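Trans-4-hydroxy-L-proline dehydratase (Clostridioides difficile 70-100-2010, PDB 6VXC) uses a glycyl radical to dehydrate trans-4-hydroxy-L-proline to (S)-1-pyrroline-5-carboxylate in the anaerobic breakdown of hydroxyproline. Local coordinates at residues T170-Q175 with V347-E353; Y283-H287 with K337-Q341; T301-Q307 with N362-I368; P623-N627 with G698-G702. All coordinates share one frame; numbering follows the deposited sequence.

Contact 1. Residues T170-Q175 with V347-E353; sequences TEFMEQ and VGITLKE
Val347, in the loop leading into the short helix 348-353, is gripped twice by the side-chain amide of Gln175. Val347 N donates to Gln175 OE1 at 3.1 Å, on a lone pair in the carbonyl plane. In return Gln175 NE2 donates to Val347 O at 2.9 Å, lying above that carbonyl's plane. Glutamine suits the task because one flat group both gives and accepts, and its extended chain spans the gap; the second NE2 proton goes to Glu174 OE2 and fixes the amide's rotation. Ile349 follows, its CG2 packing on Thr170 CG2 at 3.9 Å, while a water joins Ile349 N to Glu174 OE2, an oxygen also paired with Arg149. The other oxygen of Glu174 bonds Tyr164. Thr350 lies alongside Glu174, its OG1 3.3 Å from Glu174 CG. At the end of the helix, Glu353 has CG between its backbone N and carbonyl carbon (chi1 65°) and an extended chain beyond, which carries the carboxylate to Thr170. There Thr170 OG1 donates to Glu353 OE1 in a short bond of 2.5 Å, on the syn side but 30° out of the carboxylate plane. The same oxygen lies at the edge of the Phe172 ring, 3.2 Å from Phe172 CE1. Phe172 stacks on Trp297, and its side chain is about 7 Å from that of Glu456, the probable proton acceptor. Strand 463-472 packs against Phe172 and Glu353, helix 667-673 packs against Thr170 and Ile349, and helix 506-538 lies against Glu171 and Met173.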
# COMPACT_ATOMS: atom_id res chain seq x y z
N THR A 170 1.49 -10.13 -11.21
CA THR A 170 2.73 -9.84 -10.50
C THR A 170 2.78 -10.67 -9.22
O THR A 170 1.84 -11.38 -8.89
CB THR A 170 2.88 -8.34 -10.16
OG1 THR A 170 1.96 -8.00 -9.12
CG2 THR A 170 2.61 -7.44 -11.39
N GLU A 171 3.90 -10.57 -8.50
CA GLU A 171 4.14 -11.35 -7.29
C GLU A 171 4.69 -10.44 -6.19
O GLU A 171 5.84 -10.00 -6.26
CB GLU A 171 5.12 -12.49 -7.56
CG GLU A 171 5.48 -13.23 -6.28
CD GLU A 171 4.27 -13.58 -5.46
OE1 GLU A 171 3.33 -14.18 -6.02
OE2 GLU A 171 4.24 -13.27 -4.26
N PHE A 172 3.88 -10.20 -5.16
CA PHE A 172 4.23 -9.21 -4.15
C PHE A 172 5.39 -9.66 -3.27
O PHE A 172 6.12 -8.81 -2.75
CB PHE A 172 3.01 -8.89 -3.30
CG PHE A 172 2.37 -7.58 -3.65
CD1 PHE A 172 2.21 -7.21 -4.98
CD2 PHE A 172 1.97 -6.70 -2.66
CE1 PHE A 172 1.65 -6.00 -5.32
CE2 PHE A 172 1.39 -5.48 -2.99
CZ PHE A 172 1.24 -5.13 -4.34
N MET A 173 5.61 -10.96 -3.09
CA MET A 173 6.59 -11.40 -2.11
C MET A 173 7.96 -11.71 -2.73
O MET A 173 8.81 -12.31 -2.06
CB MET A 173 6.06 -12.60 -1.32
CG MET A 173 5.44 -12.21 0.02
SD MET A 173 4.10 -10.99 -0.17
CE MET A 173 2.78 -12.02 -0.81
N GLU A 174 8.21 -11.28 -3.97
CA GLU A 174 9.51 -11.57 -4.58
C GLU A 174 10.63 -10.72 -4.00
O GLU A 174 11.78 -11.16 -3.97
CB GLU A 174 9.45 -11.41 -6.10
CG GLU A 174 9.18 -10.01 -6.64
CD GLU A 174 9.61 -9.86 -8.09
OE1 GLU A 174 8.73 -9.78 -8.98
OE2 GLU A 174 10.85 -9.86 -8.34
N GLN A 175 10.34 -9.48 -3.59
CA GLN A 175 11.37 -8.59 -3.07
C GLN A 175 11.00 -7.96 -1.73
O GLN A 175 11.77 -7.13 -1.23
CB GLN A 175 11.66 -7.47 -4.07
CG GLN A 175 12.33 -7.95 -5.35
CD GLN A 175 12.40 -6.85 -6.37
OE1 GLN A 175 12.73 -5.71 -6.04
NE2 GLN A 175 12.09 -7.18 -7.63
N VAL A 347 13.55 -3.32 -7.88
CA VAL A 347 14.03 -3.53 -9.23
C VAL A 347 13.00 -4.38 -9.97
O VAL A 347 12.04 -4.88 -9.38
CB VAL A 347 15.42 -4.19 -9.29
CG1 VAL A 347 16.47 -3.27 -8.70
CG2 VAL A 347 15.41 -5.56 -8.58
N GLY A 348 13.21 -4.51 -11.27
CA GLY A 348 12.39 -5.41 -12.06
C GLY A 348 10.91 -5.09 -11.96
O GLY A 348 10.50 -3.92 -11.95
N ILE A 349 10.10 -6.14 -11.88
CA ILE A 349 8.64 -5.99 -11.91
C ILE A 349 8.13 -5.25 -10.66
O ILE A 349 7.16 -4.50 -10.73
CB ILE A 349 7.95 -7.35 -12.07
CG1 ILE A 349 8.48 -8.10 -13.30
CG2 ILE A 349 6.44 -7.16 -12.16
CD1 ILE A 349 8.30 -7.36 -14.59
N THR A 350 8.75 -5.50 -9.51
CA THR A 350 8.31 -4.83 -8.29
C THR A 350 8.35 -3.31 -8.46
O THR A 350 7.45 -2.61 -8.00
CB THR A 350 9.18 -5.26 -7.11
OG1 THR A 350 9.15 -6.69 -7.00
CG2 THR A 350 8.65 -4.63 -5.80
N LEU A 351 9.39 -2.79 -9.09
CA LEU A 351 9.44 -1.35 -9.36
C LEU A 351 8.33 -0.93 -10.31
O LEU A 351 7.63 0.06 -10.07
CB LEU A 351 10.83 -0.99 -9.89
CG LEU A 351 11.34 0.44 -10.09
CD1 LEU A 351 10.92 1.00 -11.42
CD2 LEU A 351 10.98 1.39 -8.93
N LYS A 352 8.14 -1.69 -11.39
CA LYS A 352 7.13 -1.32 -12.39
C LYS A 352 5.75 -1.24 -11.76
O LYS A 352 4.93 -0.38 -12.13
CB LYS A 352 7.14 -2.34 -13.53
CG LYS A 352 8.44 -2.41 -14.33
CD LYS A 352 8.32 -3.42 -15.49
CE LYS A 352 9.39 -3.20 -16.55
NZ LYS A 352 8.95 -3.71 -17.88
N GLU A 353 5.46 -2.11 -10.80
CA GLU A 353 4.14 -2.12 -10.20
C GLU A 353 4.02 -1.13 -9.05
O GLU A 353 2.89 -0.81 -8.65
CB GLU A 353 3.75 -3.53 -9.72
CG GLU A 353 4.62 -4.09 -8.58
CD GLU A 353 4.31 -5.57 -8.28
OE1 GLU A 353 3.13 -5.93 -8.21
OE2 GLU A 353 5.26 -6.38 -8.12
O HOH W 1 6.10 -8.92 -9.18
O HOH W 2 8.21 -7.68 -4.00
O HOH W 3 11.25 -8.59 -10.72

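Contact 2. Residues Y283-H287 with K337-Q341; sequences YWFVH and KFNNQ
An aromatic cluster of Trp284, His287 and Phe338 joins helix 276-293 to the C-terminal part of helix 324-339, within the pyruvate formate lyase-like portion of this glycyl radical enzyme. Its centre is a T-shaped pair: the edge of the Trp284 six-membered ring points into the face of Phe338, centroids 5.1 Å apart and planes at 73°. Trp284 CZ3 stands over the middle of the phenyl ring, 3.8 Å from Phe338 CD1. With CG anti to the backbone N (chi1 -171°), the indole reaches across to residues 337-341, where its breadth lets Lys337, Phe338 and Gln341 share it. Lys337 CB makes a CH-pi contact over one indole face, 3.8 Å from the six-membered centroid, while Gln341 CG abuts the ring's edge, 3.8 Å from Trp284 CZ2. The bent lysine chain passes Trp284 NE1 and delivers NZ to salt bridges with Glu92 and Glu87, so the aliphatic stem serves the ring and the charge is answered beyond it. Trp284 NE1 itself bonds Gly91 O. His287 meets Phe338 obliquely, His287 CE1 lying 3.6 Å from Phe338 CE1, and Trp284 CZ3 sits over the imidazole's face. One turn earlier, Tyr283 CE2 touches Phe338 CZ at 3.9 Å, and its hydroxyl holds the imidazole in place: Tyr283 OH and His287 ND1 are 2.8 Å apart in a nearly straight hydrogen bond. Gln341 NE2 bonds Glu92 and also, at 3.1 Å, Lys337 O, which lies in the glutamine amide plane and accepts from Asn340 N too.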
# COMPACT_ATOMS: atom_id res chain seq x y z
N TYR A 283 4.80 4.93 19.20
CA TYR A 283 4.42 4.49 17.87
C TYR A 283 5.62 4.49 16.94
O TYR A 283 5.84 3.52 16.20
CB TYR A 283 3.29 5.34 17.26
CG TYR A 283 3.22 4.94 15.80
CD1 TYR A 283 2.60 3.76 15.42
CD2 TYR A 283 3.94 5.64 14.84
CE1 TYR A 283 2.61 3.35 14.11
CE2 TYR A 283 3.96 5.22 13.52
CZ TYR A 283 3.30 4.07 13.18
OH TYR A 283 3.32 3.65 11.88
N TRP A 284 6.41 5.58 16.95
CA TRP A 284 7.48 5.69 15.97
C TRP A 284 8.58 4.65 16.20
O TRP A 284 9.16 4.14 15.24
CB TRP A 284 8.08 7.10 15.95
CG TRP A 284 9.01 7.22 14.78
CD1 TRP A 284 10.36 7.39 14.81
CD2 TRP A 284 8.66 7.08 13.39
NE1 TRP A 284 10.87 7.39 13.54
CE2 TRP A 284 9.85 7.21 12.65
CE3 TRP A 284 7.45 6.88 12.71
CZ2 TRP A 284 9.87 7.13 11.26
CZ3 TRP A 284 7.47 6.81 11.32
CH2 TRP A 284 8.68 6.93 10.61
N PHE A 285 8.89 4.34 17.46
CA PHE A 285 9.85 3.27 17.75
C PHE A 285 9.35 1.93 17.21
O PHE A 285 10.11 1.16 16.61
CB PHE A 285 10.11 3.18 19.26
CG PHE A 285 11.16 4.14 19.77
CD1 PHE A 285 12.20 4.57 18.95
CD2 PHE A 285 11.11 4.59 21.09
CE1 PHE A 285 13.18 5.45 19.43
CE2 PHE A 285 12.08 5.48 21.58
CZ PHE A 285 13.12 5.90 20.76
N VAL A 286 8.08 1.63 17.46
CA VAL A 286 7.48 0.41 16.92
C VAL A 286 7.56 0.42 15.39
O VAL A 286 7.87 -0.60 14.77
CB VAL A 286 6.03 0.25 17.41
CG1 VAL A 286 5.35 -0.93 16.71
CG2 VAL A 286 5.95 0.11 18.92
N HIS A 287 7.29 1.57 14.78
CA HIS A 287 7.40 1.69 13.32
C HIS A 287 8.81 1.37 12.84
O HIS A 287 9.00 0.53 11.95
CB HIS A 287 6.98 3.11 12.91
CG HIS A 287 7.00 3.36 11.43
ND1 HIS A 287 5.85 3.59 10.71
CD2 HIS A 287 8.03 3.46 10.56
CE1 HIS A 287 6.17 3.79 9.44
NE2 HIS A 287 7.48 3.73 9.32
N LYS A 337 9.12 12.56 10.04
CA LYS A 337 9.76 11.25 10.24
C LYS A 337 9.31 10.25 9.18
O LYS A 337 10.13 9.52 8.61
CB LYS A 337 9.49 10.70 11.64
CG LYS A 337 10.01 11.55 12.78
CD LYS A 337 11.53 11.82 12.68
CE LYS A 337 12.38 10.58 12.60
NZ LYS A 337 13.86 10.87 12.51
N PHE A 338 8.00 10.18 8.91
CA PHE A 338 7.52 9.36 7.80
C PHE A 338 8.23 9.73 6.50
O PHE A 338 8.69 8.86 5.75
CB PHE A 338 6.01 9.52 7.62
CG PHE A 338 5.16 8.76 8.60
CD1 PHE A 338 4.97 7.40 8.48
CD2 PHE A 338 4.47 9.44 9.62
CE1 PHE A 338 4.15 6.72 9.36
CE2 PHE A 338 3.67 8.77 10.50
CZ PHE A 338 3.50 7.41 10.37
N ASN A 339 8.31 11.03 6.21
CA ASN A 339 8.89 11.49 4.95
C ASN A 339 10.38 11.22 4.85
O ASN A 339 10.93 11.29 3.74
CB ASN A 339 8.63 12.99 4.74
CG ASN A 339 8.82 13.41 3.28
OD1 ASN A 339 8.06 13.00 2.40
ND2 ASN A 339 9.81 14.26 3.04
N ASN A 340 11.05 10.94 5.97
CA ASN A 340 12.45 10.55 5.96
C ASN A 340 12.69 9.08 5.62
O ASN A 340 13.86 8.71 5.44
CB ASN A 340 13.09 10.84 7.34
CG ASN A 340 13.37 12.32 7.57
OD1 ASN A 340 13.21 13.14 6.68
ND2 ASN A 340 13.82 12.65 8.78
N GLN A 341 11.65 8.25 5.50
CA GLN A 341 11.80 6.80 5.26
C GLN A 341 11.26 6.41 3.89
O GLN A 341 10.05 6.13 3.75
CB GLN A 341 11.09 5.97 6.34
CG GLN A 341 11.15 6.56 7.76
CD GLN A 341 12.56 6.83 8.23
OE1 GLN A 341 13.47 6.03 8.04
NE2 GLN A 341 12.75 7.98 8.87

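Contact 3. Residues T301-Q307 with N362-I368; sequences TPGRLDQ and NINTGGI
Residues 301-306 run in the same direction as strand 362-366, and Asn364 N donates at 3.2 Å to Gly303 O, the carbonyl that opens an inverse gamma turn centred on Arg304. Thr301 OG1 donates to Asn362 O at 2.7 Å and accepts from Gly303 N, an ST turn that shapes the approach to helix 305-318. Arg304 supplies several donors for carbonyls along and just beyond the strand: NH2 bonds Gly366 O at 2.8 Å and Ile368 O at 2.9 Å, whereas NH1 reaches Asn364 O weakly. Bends at chi2 and chi3 fold the arginine back toward the strand, and Gln307 CG lies over one guanidinium face. The strand is an outermost member of a five-stranded sheet, hydrogen-bonded on to strand 396-401, and the Asn362 side chain is about 6 Å from that of Cys454, the probable radical-carrying cysteine. At the start of the helix, a chi1 of 56° folds the Asp306 carboxylate in over its own backbone, where OD2 accepts from Gly366 N at 2.8 Å on the syn side and also bonds Ser380, while Asp306 OD1 forms a salt bridge with Arg304 NH1. Ile363 CG2 packs on Leu305 CB at 4.1 Å. A water accepts from Asp306 N and donates to Asn364 O.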
# COMPACT_ATOMS: atom_id res chain seq x y z
N THR A 301 1.78 1.94 9.97
CA THR A 301 0.96 3.12 10.16
C THR A 301 0.23 3.01 11.48
O THR A 301 -0.23 1.91 11.84
CB THR A 301 -0.07 3.33 9.03
OG1 THR A 301 -1.04 4.30 9.44
CG2 THR A 301 -0.79 2.03 8.69
N PRO A 302 0.04 4.11 12.20
CA PRO A 302 -0.78 4.06 13.41
C PRO A 302 -2.26 3.83 13.13
O PRO A 302 -3.02 3.56 14.07
CB PRO A 302 -0.53 5.43 14.06
CG PRO A 302 -0.26 6.31 12.89
CD PRO A 302 0.50 5.48 11.91
N GLY A 303 -2.68 3.90 11.87
CA GLY A 303 -4.07 3.66 11.55
C GLY A 303 -4.98 4.78 12.04
O GLY A 303 -4.93 5.88 11.50
N ARG A 304 -5.80 4.50 13.05
CA ARG A 304 -6.78 5.46 13.57
C ARG A 304 -6.11 6.37 14.61
O ARG A 304 -6.45 6.38 15.79
CB ARG A 304 -7.99 4.72 14.13
CG ARG A 304 -8.66 3.75 13.14
CD ARG A 304 -9.51 4.46 12.04
NE ARG A 304 -10.69 5.04 12.64
CZ ARG A 304 -10.85 6.34 12.88
NH1 ARG A 304 -9.90 7.19 12.52
NH2 ARG A 304 -11.94 6.78 13.48
N LEU A 305 -5.15 7.15 14.10
CA LEU A 305 -4.29 7.96 14.96
C LEU A 305 -5.09 8.92 15.83
O LEU A 305 -4.79 9.05 17.02
CB LEU A 305 -3.27 8.72 14.10
CG LEU A 305 -2.27 9.63 14.80
CD1 LEU A 305 -1.40 8.85 15.77
CD2 LEU A 305 -1.40 10.38 13.77
N ASP A 306 -6.12 9.57 15.28
CA ASP A 306 -6.88 10.53 16.09
C ASP A 306 -7.63 9.84 17.23
O ASP A 306 -7.86 10.46 18.27
CB ASP A 306 -7.84 11.40 15.23
CG ASP A 306 -8.86 10.61 14.36
OD1 ASP A 306 -8.91 9.37 14.41
OD2 ASP A 306 -9.64 11.29 13.63
N GLN A 307 -8.02 8.57 17.06
CA GLN A 307 -8.66 7.86 18.16
C GLN A 307 -7.66 7.50 19.25
O GLN A 307 -7.98 7.58 20.44
CB GLN A 307 -9.36 6.59 17.65
CG GLN A 307 -10.38 6.83 16.50
CD GLN A 307 -11.40 7.89 16.84
OE1 GLN A 307 -12.25 7.70 17.72
NE2 GLN A 307 -11.31 9.03 16.15
N ASN A 362 -0.65 4.72 5.49
CA ASN A 362 -1.97 5.31 5.32
C ASN A 362 -2.60 5.62 6.68
O ASN A 362 -2.88 4.71 7.46
CB ASN A 362 -2.82 4.34 4.50
CG ASN A 362 -4.14 4.93 4.06
OD1 ASN A 362 -4.76 5.71 4.77
ND2 ASN A 362 -4.62 4.49 2.90
N ILE A 363 -2.87 6.90 6.94
CA ILE A 363 -3.51 7.34 8.18
C ILE A 363 -4.97 7.68 7.88
O ILE A 363 -5.26 8.39 6.91
CB ILE A 363 -2.73 8.52 8.80
CG1 ILE A 363 -1.31 8.06 9.16
CG2 ILE A 363 -3.48 9.07 10.01
CD1 ILE A 363 -0.37 9.12 9.73
N ASN A 364 -5.89 7.14 8.69
CA ASN A 364 -7.33 7.31 8.58
C ASN A 364 -7.79 8.27 9.68
O ASN A 364 -7.75 7.93 10.86
CB ASN A 364 -8.05 5.97 8.73
CG ASN A 364 -8.06 5.09 7.47
OD1 ASN A 364 -8.89 4.20 7.38
ND2 ASN A 364 -7.12 5.30 6.54
N THR A 365 -8.26 9.45 9.30
CA THR A 365 -8.72 10.47 10.25
C THR A 365 -10.22 10.68 10.09
O THR A 365 -10.74 10.70 8.97
CB THR A 365 -7.93 11.78 10.03
OG1 THR A 365 -6.55 11.56 10.32
CG2 THR A 365 -8.42 12.93 10.92
N GLY A 366 -10.92 10.82 11.21
CA GLY A 366 -12.36 10.98 11.16
C GLY A 366 -13.09 9.73 11.63
O GLY A 366 -12.92 9.30 12.77
N GLY A 367 -13.90 9.15 10.75
CA GLY A 367 -14.50 7.86 10.97
C GLY A 367 -15.36 7.82 12.22
O GLY A 367 -16.07 8.77 12.56
N ILE A 368 -15.34 6.65 12.88
CA ILE A 368 -16.12 6.38 14.08
C ILE A 368 -15.18 5.93 15.18
O ILE A 368 -14.09 5.43 14.94
CB ILE A 368 -17.22 5.32 13.83
CG1 ILE A 368 -16.60 4.03 13.27
CG2 ILE A 368 -18.26 5.84 12.86
CD1 ILE A 368 -17.61 3.01 12.98
O HOH W 4 -6.26 9.59 12.42

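Contact 4. Residues P623-N627 with G698-G702; sequences PKYGN and GDTNG
Two irregular loops, one from the pyruvate formate lyase-like part of the chain and one from the glycine radical part, are fastened here by the amide of Asn627. Asn627 ND2 donates to Gly698 O at 2.8 Å in an almost straight bond (178°). Its other proton goes to Lys624 O at 3.0 Å, which ties down its own loop. Both carbonyl oxygens lie in the amide plane, so the group cannot easily turn. On the acceptor side, Thr700 N meets Asn627 OD1 at 2.8 Å in the carbonyl plane, and Asn701 ND2 reaches the same oxygen at 2.9 Å from above it, the two amides standing nearly perpendicular. Asparagine suits the spot because its short side chain offers both protons and an oxygen at a fixed spacing. Gly626 has phi 96°, where a side chain would press on the preceding carbonyl oxygen; Asp699 CB packs 3.5 Å from Gly626 O. Alongside, Lys624 CB lies 3.4 Å from Gly698 O, while its NZ bonds Val618 O. A water near Gly626 O accepts from Asn701 N, just ahead of Gly702, the N-cap residue of helix 703-711. One asparagine side chain thus bonds main-chain groups of both loops, joining the two sequence-family parts that make up a glycyl radical enzyme.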
# COMPACT_ATOMS: atom_id res chain seq x y z
N PRO A 623 -21.47 1.79 -26.58
CA PRO A 623 -21.68 2.11 -25.17
C PRO A 623 -20.41 1.94 -24.35
O PRO A 623 -19.54 1.12 -24.68
CB PRO A 623 -22.77 1.11 -24.74
CG PRO A 623 -23.44 0.73 -25.98
CD PRO A 623 -22.39 0.73 -27.05
N LYS A 624 -20.29 2.73 -23.28
CA LYS A 624 -19.08 2.78 -22.46
C LYS A 624 -19.41 2.78 -20.97
O LYS A 624 -20.35 3.45 -20.52
CB LYS A 624 -18.25 4.04 -22.78
CG LYS A 624 -17.69 4.14 -24.21
CD LYS A 624 -16.59 3.15 -24.49
CE LYS A 624 -16.07 3.27 -25.93
NZ LYS A 624 -15.08 2.20 -26.22
N TYR A 625 -18.59 2.08 -20.20
CA TYR A 625 -18.68 2.11 -18.75
C TYR A 625 -18.41 3.52 -18.22
O TYR A 625 -17.55 4.24 -18.73
CB TYR A 625 -17.66 1.12 -18.20
CG TYR A 625 -17.37 1.21 -16.74
CD1 TYR A 625 -18.32 0.85 -15.79
CD2 TYR A 625 -16.12 1.62 -16.30
CE1 TYR A 625 -18.05 0.90 -14.46
CE2 TYR A 625 -15.81 1.65 -14.94
CZ TYR A 625 -16.80 1.31 -14.02
OH TYR A 625 -16.54 1.36 -12.68
N GLY A 626 -19.14 3.90 -17.18
CA GLY A 626 -18.98 5.21 -16.58
C GLY A 626 -19.96 6.27 -17.07
O GLY A 626 -19.76 7.46 -16.79
N ASN A 627 -21.03 5.87 -17.74
CA ASN A 627 -22.02 6.81 -18.22
C ASN A 627 -23.40 6.51 -17.66
O ASN A 627 -24.40 7.02 -18.16
CB ASN A 627 -22.05 6.81 -19.75
CG ASN A 627 -20.76 7.28 -20.33
OD1 ASN A 627 -20.50 8.49 -20.39
ND2 ASN A 627 -19.91 6.36 -20.75
N GLY A 698 -13.86 7.50 -22.00
CA GLY A 698 -15.06 6.69 -21.91
C GLY A 698 -16.27 7.38 -21.32
O GLY A 698 -17.39 7.18 -21.78
N ASP A 699 -16.06 8.20 -20.30
CA ASP A 699 -17.14 8.85 -19.58
C ASP A 699 -17.38 10.23 -20.20
O ASP A 699 -16.53 11.11 -20.12
CB ASP A 699 -16.81 8.93 -18.10
CG ASP A 699 -15.47 9.63 -17.83
OD1 ASP A 699 -14.47 9.30 -18.48
OD2 ASP A 699 -15.42 10.49 -16.94
N THR A 700 -18.54 10.42 -20.81
CA THR A 700 -18.85 11.69 -21.45
C THR A 700 -20.10 12.33 -20.87
O THR A 700 -20.68 13.22 -21.49
CB THR A 700 -19.04 11.51 -22.96
OG1 THR A 700 -20.03 10.50 -23.20
CG2 THR A 700 -17.71 11.14 -23.62
N ASN A 701 -20.53 11.89 -19.70
CA ASN A 701 -21.79 12.36 -19.13
C ASN A 701 -21.63 12.98 -17.75
O ASN A 701 -22.63 13.18 -17.05
CB ASN A 701 -22.80 11.21 -19.12
CG ASN A 701 -23.39 10.95 -20.51
OD1 ASN A 701 -24.33 11.62 -20.90
ND2 ASN A 701 -22.82 10.02 -21.25
N GLY A 702 -20.41 13.32 -17.34
CA GLY A 702 -20.19 14.02 -16.10
C GLY A 702 -19.92 13.10 -14.92
O GLY A 702 -20.10 11.88 -15.01
O HOH W 5 -19.93 10.23 -17.53

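In the fold
Contacts 1, 2 and 3 are buried, whereas contact 4 is only partly so, with its centre about 29 Å from the centre of the chain. Contacts 2 and 3 adjoin: Tyr283 and Phe338 pack on Pro302, and Phe338 also touches Ile363, so helix 324-339 and strand 362-366 share one packed region. Contact 1 lies on the opposite side of the chain's centre from contact 3, yet both approach Cys454 and Glu456. Their chemistries differ. Contact 2 is mainly aromatic and has no hydrogen bond between its segments; contact 1 relies on carboxylates, an amide and waters; contact 3 uses a guanidinium and a carboxylate against strand backbone; contact 4 rests on asparagine amides.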